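Local coordinates for protein gamma-glutamyltransferase 1 Threonine peptidase. MEROPS family T03 (Pseudomonas nitroreducens, PDB 7D9E) that probably catalyses the transfer of gamma-glutamyl groups from donor compounds to amino acceptors or water, a chemistry used in theanine synthesis, at residues Thr60-Ala65 and Met132-Ala137; Glu148-Ala153 and Lys204-Ile209. All coordinates share one frame; numbering follows the deposited sequence.

Both contacts are buried and wholly apolar across their helices, but they lie at different depths. Contact 1 (helices 53-67 and 130-141) sits about 12 Å from the centre of the chain, measured to the centre of the contact, and contact 2 (helices 146-159 and 200-212) about 22 Å. They share no helix, yet Phe-62 joins them: its ring, meeting Leu-134 in contact 1, also packs on Leu-150 and Leu-206 of contact 2, while its backbone oxygen and CB lie against Ala-153. The inner contact uses an aromatic face; the outer one uses only aliphatic groups between antiparallel helices, with polar Thr-151 and Glu-207 turned away.

Contact 1: residues Thr60-Ala65 and Met132-Ala137; sequences TAFTLA and MGLWEA
The carbonyl oxygen of Ala-61, whose side chain packs against Leu-134, is gripped twice: by Ala-65 N through a helical hydrogen bond whose O to N distance is 3.1 Å, and by the hydroxyl of Tyr-18 of the other chain of the assembly. The face that meets helix 130-141, in contrast, is purely apolar. There Leu-134 CD2 and CD1 both lie against Ala-61 CB, each at 3.7 Å, a methyl small enough to let the leucine approach the helix backbone. CD1 reaches on over one face of the Phe-62 ring as a CH-pi contact, 3.8 Å from the centroid and 17° off the normal, nearest the CE2 and CZ side. With CG of Phe-62 anti to the carbonyl carbon (chi1 -77°), the ring reaches out from its helix and slides past the leucine, which extends in the opposite direction. Phenylalanine suits this place because its flat ring presents broad apolar surfaces to more than one helix. An alanine here is likely to leave Leu-134 CD1 without its aromatic platform and open a gap between the helices. Helix 146-159 covers the ring's opposite face through Leu-150, while helix 37-48 packs on Thr-60 and Thr-63, placing helix 53-67 among several helices of this Ntn-hydrolase subunit.

Contact 2: residues Glu148-Ala153 and Lys204-Ile209; sequences ELLTPA and KTLERI
Segments 148-153 and 204-209 run antiparallel, their axes 9.4 Å apart at closest approach and 173° between their directions, in an antiparallel helix pair of the Ntn-hydrolase subunit. Leu-150 and Leu-206 mark the nearest backbones, and both side chains start toward the opposite helix, where they cross at about a right angle. The branched ends suit this crossing: CD1 of Leu-150 meets CD2 of Leu-206 at 3.9 Å and looks more loosely toward CG2 of Ile-209. Leu-206 also uses its other methyl. It holds CG beside its own backbone N (chi1 -68°), which brings CD1 within 4.1 Å of Ala-153 CB, and the small alanine leaves room for it. Phe-62 of helix 53-67 packs on both leucines and on Ala-153. Away from this interface, Arg-208 packs on helix 221-233 and forms a salt bridge with Asp-216 through NE. Helix 146-159 is kinked at Pro-152 and Ala-153, where neither N bonds back to the preceding turn; the proline has no hydrogen to give. Just before the proline, Thr-151 turns away from helix 200-212 and binds back to its own helix: Glu-148 O accepts both Thr-151 N and Thr-151 OG1, the hydroxyl at 2.7 Å, tilted 17° from the carbonyl plane.

Contact 1: residues Thr60-Ala65 and Met132-Ala137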
ATOM      1  N   THR A  60       1.368  16.203  -3.863  1.00 19.40           N
ATOM      2  CA  THR A  60       1.284  15.025  -4.729  1.00 18.87           C
ATOM      3  C   THR A  60       0.103  14.137  -4.352  1.00 15.73           C
ATOM      4  O   THR A  60      -0.642  13.667  -5.224  1.00 16.27           O
ATOM      5  CB  THR A  60       2.602  14.256  -4.630  1.00 19.41           C
ATOM      6  OG1 THR A  60       3.675  15.082  -5.098  1.00 20.69           O
ATOM      7  CG2 THR A  60       2.544  12.970  -5.462  1.00 18.66           C
ATOM      8  N   ALA A  61      -0.102  13.919  -3.054  1.00 17.07           N
ATOM      9  CA  ALA A  61      -1.199  13.067  -2.612  1.00 17.06           C
ATOM     10  C   ALA A  61      -2.547  13.651  -3.000  1.00 14.58           C
ATOM     11  O   ALA A  61      -3.450  12.917  -3.409  1.00 17.01           O
ATOM     12  CB  ALA A  61      -1.124  12.861  -1.104  1.00 17.34           C
ATOM     13  N   PHE A  62      -2.716  14.975  -2.884  1.00 16.97           N
ATOM     14  CA  PHE A  62      -3.988  15.537  -3.338  1.00 18.24           C
ATOM     15  C   PHE A  62      -4.098  15.491  -4.855  1.00 15.81           C
ATOM     16  O   PHE A  62      -5.193  15.270  -5.390  1.00 17.07           O
ATOM     17  CB  PHE A  62      -4.193  16.947  -2.795  1.00 17.50           C
ATOM     18  CG  PHE A  62      -4.622  16.992  -1.350  1.00 17.83           C
ATOM     19  CD1 PHE A  62      -5.859  16.520  -0.965  1.00 20.44           C
ATOM     20  CD2 PHE A  62      -3.779  17.521  -0.387  1.00 17.98           C
ATOM     21  CE1 PHE A  62      -6.269  16.592   0.380  1.00 18.67           C
ATOM     22  CE2 PHE A  62      -4.176  17.597   0.952  1.00 20.32           C
ATOM     23  CZ  PHE A  62      -5.404  17.106   1.332  1.00 20.05           C
ATOM     24  N   THR A  63      -2.974  15.653  -5.572  1.00 16.08           N
ATOM     25  CA  THR A  63      -3.016  15.568  -7.033  1.00 16.54           C
ATOM     26  C   THR A  63      -3.487  14.195  -7.484  1.00 15.45           C
ATOM     27  O   THR A  63      -4.381  14.084  -8.335  1.00 16.07           O
ATOM     28  CB  THR A  63      -1.647  15.887  -7.635  1.00 18.61           C
ATOM     29  OG1 THR A  63      -1.368  17.278  -7.448  1.00 20.37           O
ATOM     30  CG2 THR A  63      -1.636  15.624  -9.130  1.00 17.47           C
ATOM     31  N   LEU A  64      -2.923  13.135  -6.899  1.00 16.11           N
ATOM     32  CA  LEU A  64      -3.314  11.787  -7.292  1.00 16.07           C
ATOM     33  C   LEU A  64      -4.737  11.437  -6.865  1.00 14.21           C
ATOM     34  O   LEU A  64      -5.351  10.551  -7.474  1.00 15.71           O
ATOM     35  CB  LEU A  64      -2.311  10.783  -6.737  1.00 16.46           C
ATOM     36  CG  LEU A  64      -0.877  10.945  -7.243  1.00 17.38           C
ATOM     37  CD1 LEU A  64       0.113  10.075  -6.453  1.00 17.56           C
ATOM     38  CD2 LEU A  64      -0.799  10.618  -8.724  1.00 17.03           C
ATOM     39  N   ALA A  65      -5.277  12.108  -5.840  1.00 14.41           N
ATOM     40  CA  ALA A  65      -6.680  11.954  -5.486  1.00 15.42           C
ATOM     41  C   ALA A  65      -7.594  12.438  -6.604  1.00 17.09           C
ATOM     42  O   ALA A  65      -8.771  12.047  -6.655  1.00 17.38           O
ATOM     43  CB  ALA A  65      -6.953  12.711  -4.192  1.00 16.83           C
ATOM     44  N   MET A 132      -6.891  13.687   7.162  1.00 18.21           N
ATOM     45  CA  MET A 132      -6.243  13.857   8.460  1.00 19.21           C
ATOM     46  C   MET A 132      -4.764  13.550   8.430  1.00 19.44           C
ATOM     47  O   MET A 132      -3.961  14.272   9.038  1.00 19.98           O
ATOM     48  CB  MET A 132      -6.988  13.068   9.538  1.00 21.02           C
ATOM     49  CG  MET A 132      -6.423  13.381  10.903  1.00 23.35           C
ATOM     50  SD  MET A 132      -6.953  14.920  11.506  1.00 25.77           S
ATOM     51  CE  MET A 132      -8.744  14.503  11.947  1.00 24.74           C
ATOM     52  N   GLY A 133      -4.386  12.460   7.760  1.00 16.88           N
ATOM     53  CA  GLY A 133      -2.983  12.100   7.661  1.00 18.54           C
ATOM     54  C   GLY A 133      -2.146  13.185   7.016  1.00 18.17           C
ATOM     55  O   GLY A 133      -1.123  13.606   7.566  1.00 19.27           O
ATOM     56  N   LEU A 134      -2.585  13.671   5.855  1.00 19.72           N
ATOM     57  CA  LEU A 134      -1.823  14.699   5.149  1.00 18.75           C
ATOM     58  C   LEU A 134      -1.732  15.967   5.987  1.00 17.82           C
ATOM     59  O   LEU A 134      -0.676  16.618   6.041  1.00 20.22           O
ATOM     60  CB  LEU A 134      -2.467  14.970   3.795  1.00 20.24           C
ATOM     61  CG  LEU A 134      -2.541  13.750   2.870  1.00 20.55           C
ATOM     62  CD1 LEU A 134      -3.337  14.083   1.613  1.00 19.02           C
ATOM     63  CD2 LEU A 134      -1.148  13.274   2.530  1.00 18.71           C
ATOM     64  N   TRP A 135      -2.825  16.324   6.674  1.00 19.62           N
ATOM     65  CA  TRP A 135      -2.796  17.466   7.576  1.00 21.84           C
ATOM     66  C   TRP A 135      -1.771  17.288   8.692  1.00 20.92           C
ATOM     67  O   TRP A 135      -0.959  18.183   8.960  1.00 21.43           O
ATOM     68  CB  TRP A 135      -4.178  17.652   8.196  1.00 20.17           C
ATOM     69  CG  TRP A 135      -4.202  18.778   9.185  1.00 23.83           C
ATOM     70  CD1 TRP A 135      -4.227  18.674  10.541  1.00 25.05           C
ATOM     71  CD2 TRP A 135      -4.183  20.179   8.885  1.00 23.18           C
ATOM     72  NE1 TRP A 135      -4.230  19.926  11.110  1.00 29.39           N
ATOM     73  CE2 TRP A 135      -4.200  20.867  10.114  1.00 25.07           C
ATOM     74  CE3 TRP A 135      -4.158  20.916   7.696  1.00 26.64           C
ATOM     75  CZ2 TRP A 135      -4.204  22.252  10.189  1.00 30.91           C
ATOM     76  CZ3 TRP A 135      -4.158  22.300   7.778  1.00 29.07           C
ATOM     77  CH2 TRP A 135      -4.176  22.950   9.018  1.00 33.57           C
ATOM     78  N   GLU A 136      -1.820  16.146   9.380  1.00 20.39           N
ATOM     79  CA  GLU A 136      -0.896  15.916  10.484  1.00 19.72           C
ATOM     80  C   GLU A 136       0.555  15.954  10.015  1.00 20.80           C
ATOM     81  O   GLU A 136       1.409  16.530  10.694  1.00 22.90           O
ATOM     82  CB  GLU A 136      -1.204  14.589  11.180  1.00 23.31           C
ATOM     83  CG  GLU A 136      -2.496  14.579  11.998  1.00 28.24           C
ATOM     84  CD  GLU A 136      -2.545  15.621  13.105  1.00 49.96           C
ATOM     85  OE1 GLU A 136      -1.506  16.252  13.403  1.00 40.97           O
ATOM     86  OE2 GLU A 136      -3.640  15.817  13.672  1.00 55.70           O
ATOM     87  N   ALA A 137       0.855  15.353   8.860  1.00 20.54           N
ATOM     88  CA  ALA A 137       2.223  15.384   8.362  1.00 19.17           C
ATOM     89  C   ALA A 137       2.654  16.813   8.059  1.00 17.97           C
ATOM     90  O   ALA A 137       3.754  17.234   8.425  1.00 20.04           O
ATOM     91  CB  ALA A 137       2.346  14.516   7.106  1.00 20.92           C
TER

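Contact 2: residues Glu148-Ala153 and Lys204-Ile209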
ATOM      1  N   GLU A 148      -1.848  26.650  -0.543  1.00 30.16           N
ATOM      2  CA  GLU A 148      -1.153  26.681  -1.824  1.00 27.59           C
ATOM      3  C   GLU A 148      -0.817  25.275  -2.314  1.00 28.05           C
ATOM      4  O   GLU A 148      -0.783  25.030  -3.529  1.00 29.67           O
ATOM      5  CB  GLU A 148       0.129  27.509  -1.691  1.00 30.14           C
ATOM      6  CG  GLU A 148      -0.097  28.985  -1.363  1.00 34.84           C
ATOM      7  CD  GLU A 148      -1.158  29.638  -2.226  1.00 52.77           C
ATOM      8  N   LEU A 149      -0.594  24.334  -1.398  1.00 24.02           N
ATOM      9  CA  LEU A 149      -0.275  22.966  -1.795  1.00 24.33           C
ATOM     10  C   LEU A 149      -1.465  22.249  -2.417  1.00 24.23           C
ATOM     11  O   LEU A 149      -1.276  21.229  -3.094  1.00 24.98           O
ATOM     12  CB  LEU A 149       0.192  22.198  -0.563  1.00 27.47           C
ATOM     13  CG  LEU A 149       1.506  22.703   0.044  1.00 26.74           C
ATOM     14  CD1 LEU A 149       1.789  21.882   1.291  1.00 28.57           C
ATOM     15  CD2 LEU A 149       2.664  22.625  -0.932  1.00 26.70           C
ATOM     16  N   LEU A 150      -2.680  22.732  -2.184  1.00 23.47           N
ATOM     17  CA  LEU A 150      -3.866  22.151  -2.787  1.00 22.70           C
ATOM     18  C   LEU A 150      -4.131  22.710  -4.178  1.00 25.30           C
ATOM     19  O   LEU A 150      -4.901  22.105  -4.932  1.00 22.85           O
ATOM     20  CB  LEU A 150      -5.090  22.418  -1.901  1.00 27.27           C
ATOM     21  CG  LEU A 150      -5.461  21.459  -0.764  1.00 25.95           C
ATOM     22  CD1 LEU A 150      -5.982  20.140  -1.282  1.00 24.17           C
ATOM     23  CD2 LEU A 150      -4.244  21.241   0.156  1.00 31.11           C
ATOM     24  N   THR A 151      -3.496  23.818  -4.566  1.00 25.08           N
ATOM     25  CA  THR A 151      -3.886  24.449  -5.820  1.00 25.45           C
ATOM     26  C   THR A 151      -3.604  23.568  -7.036  1.00 23.39           C
ATOM     27  O   THR A 151      -4.433  23.572  -7.958  1.00 24.33           O
ATOM     28  CB  THR A 151      -3.276  25.851  -5.976  1.00 31.79           C
ATOM     29  OG1 THR A 151      -1.853  25.798  -5.911  1.00 38.94           O
ATOM     30  CG2 THR A 151      -3.783  26.733  -4.869  1.00 27.25           C
ATOM     31  N   PRO A 152      -2.501  22.809  -7.110  1.00 23.21           N
ATOM     32  CA  PRO A 152      -2.339  21.925  -8.273  1.00 22.27           C
ATOM     33  C   PRO A 152      -3.477  20.930  -8.417  1.00 20.22           C
ATOM     34  O   PRO A 152      -4.024  20.756  -9.514  1.00 21.29           O
ATOM     35  CB  PRO A 152      -0.999  21.218  -7.991  1.00 23.84           C
ATOM     36  CG  PRO A 152      -0.244  22.185  -7.140  1.00 29.38           C
ATOM     37  CD  PRO A 152      -1.309  22.794  -6.244  1.00 26.45           C
ATOM     38  N   ALA A 153      -3.842  20.259  -7.322  1.00 19.98           N
ATOM     39  CA  ALA A 153      -4.928  19.289  -7.373  1.00 21.80           C
ATOM     40  C   ALA A 153      -6.238  19.950  -7.766  1.00 21.38           C
ATOM     41  O   ALA A 153      -7.008  19.404  -8.567  1.00 19.40           O
ATOM     42  CB  ALA A 153      -5.062  18.607  -6.014  1.00 22.06           C
ATOM     43  N   LYS A 204     -14.428  21.620  -5.949  1.00 23.82           N
ATOM     44  CA  LYS A 204     -14.995  22.425  -4.868  1.00 26.15           C
ATOM     45  C   LYS A 204     -14.659  21.818  -3.507  1.00 26.16           C
ATOM     46  O   LYS A 204     -14.367  22.547  -2.549  1.00 24.81           O
ATOM     47  CB  LYS A 204     -16.504  22.578  -5.060  1.00 30.16           C
ATOM     48  CG  LYS A 204     -16.864  23.459  -6.269  1.00 33.70           C
ATOM     49  CD  LYS A 204     -18.371  23.514  -6.525  1.00 43.63           C
ATOM     50  N   THR A 205     -14.681  20.488  -3.403  1.00 22.95           N
ATOM     51  CA  THR A 205     -14.303  19.829  -2.158  1.00 22.66           C
ATOM     52  C   THR A 205     -12.864  20.161  -1.788  1.00 21.57           C
ATOM     53  O   THR A 205     -12.556  20.480  -0.628  1.00 21.85           O
ATOM     54  CB  THR A 205     -14.485  18.319  -2.321  1.00 20.50           C
ATOM     55  OG1 THR A 205     -15.865  18.033  -2.574  1.00 23.55           O
ATOM     56  CG2 THR A 205     -14.024  17.551  -1.089  1.00 20.32           C
ATOM     57  N   LEU A 206     -11.964  20.094  -2.772  1.00 21.95           N
ATOM     58  CA  LEU A 206     -10.565  20.413  -2.517  1.00 21.03           C
ATOM     59  C   LEU A 206     -10.366  21.879  -2.163  1.00 24.51           C
ATOM     60  O   LEU A 206      -9.449  22.199  -1.391  1.00 22.45           O
ATOM     61  CB  LEU A 206      -9.715  20.014  -3.718  1.00 20.83           C
ATOM     62  CG  LEU A 206      -9.638  18.498  -3.923  1.00 19.69           C
ATOM     63  CD1 LEU A 206      -9.092  18.226  -5.311  1.00 21.48           C
ATOM     64  CD2 LEU A 206      -8.768  17.852  -2.869  1.00 21.82           C
ATOM     65  N   GLU A 207     -11.193  22.780  -2.710  1.00 23.28           N
ATOM     66  CA  GLU A 207     -11.132  24.182  -2.300  1.00 24.62           C
ATOM     67  C   GLU A 207     -11.503  24.347  -0.833  1.00 27.18           C
ATOM     68  O   GLU A 207     -10.862  25.119  -0.104  1.00 25.42           O
ATOM     69  CB  GLU A 207     -12.037  25.048  -3.179  1.00 26.42           C
ATOM     70  CG  GLU A 207     -11.618  25.120  -4.630  1.00 36.94           C
ATOM     71  CD  GLU A 207     -12.431  26.131  -5.421  1.00 55.27           C
ATOM     72  OE1 GLU A 207     -13.669  25.993  -5.472  1.00 42.76           O
ATOM     73  OE2 GLU A 207     -11.828  27.072  -5.982  1.00 67.78           O
ATOM     74  N   ARG A 208     -12.545  23.645  -0.381  1.00 24.12           N
ATOM     75  CA  ARG A 208     -12.907  23.697   1.034  1.00 26.56           C
ATOM     76  C   ARG A 208     -11.787  23.147   1.908  1.00 23.54           C
ATOM     77  O   ARG A 208     -11.484  23.714   2.969  1.00 25.33           O
ATOM     78  CB  ARG A 208     -14.202  22.922   1.284  1.00 25.38           C
ATOM     79  CG  ARG A 208     -15.416  23.539   0.588  1.00 27.35           C
ATOM     80  CD  ARG A 208     -16.736  22.957   1.056  1.00 29.55           C
ATOM     81  NE  ARG A 208     -16.846  21.516   0.850  1.00 27.13           N
ATOM     82  CZ  ARG A 208     -17.286  20.948  -0.268  1.00 27.07           C
ATOM     83  NH1 ARG A 208     -17.650  21.706  -1.293  1.00 32.04           N
ATOM     84  NH2 ARG A 208     -17.353  19.625  -0.360  1.00 25.36           N
ATOM     85  N   ILE A 209     -11.183  22.029   1.499  1.00 22.34           N
ATOM     86  CA  ILE A 209     -10.063  21.463   2.255  1.00 21.71           C
ATOM     87  C   ILE A 209      -8.889  22.430   2.274  1.00 25.60           C
ATOM     88  O   ILE A 209      -8.193  22.566   3.293  1.00 26.55           O
ATOM     89  CB  ILE A 209      -9.679  20.087   1.676  1.00 23.57           C
ATOM     90  CG1 ILE A 209     -10.811  19.091   1.918  1.00 23.29           C
ATOM     91  CG2 ILE A 209      -8.394  19.585   2.301  1.00 23.11           C
ATOM     92  CD1 ILE A 209     -10.695  17.766   1.160  1.00 24.13           C
TER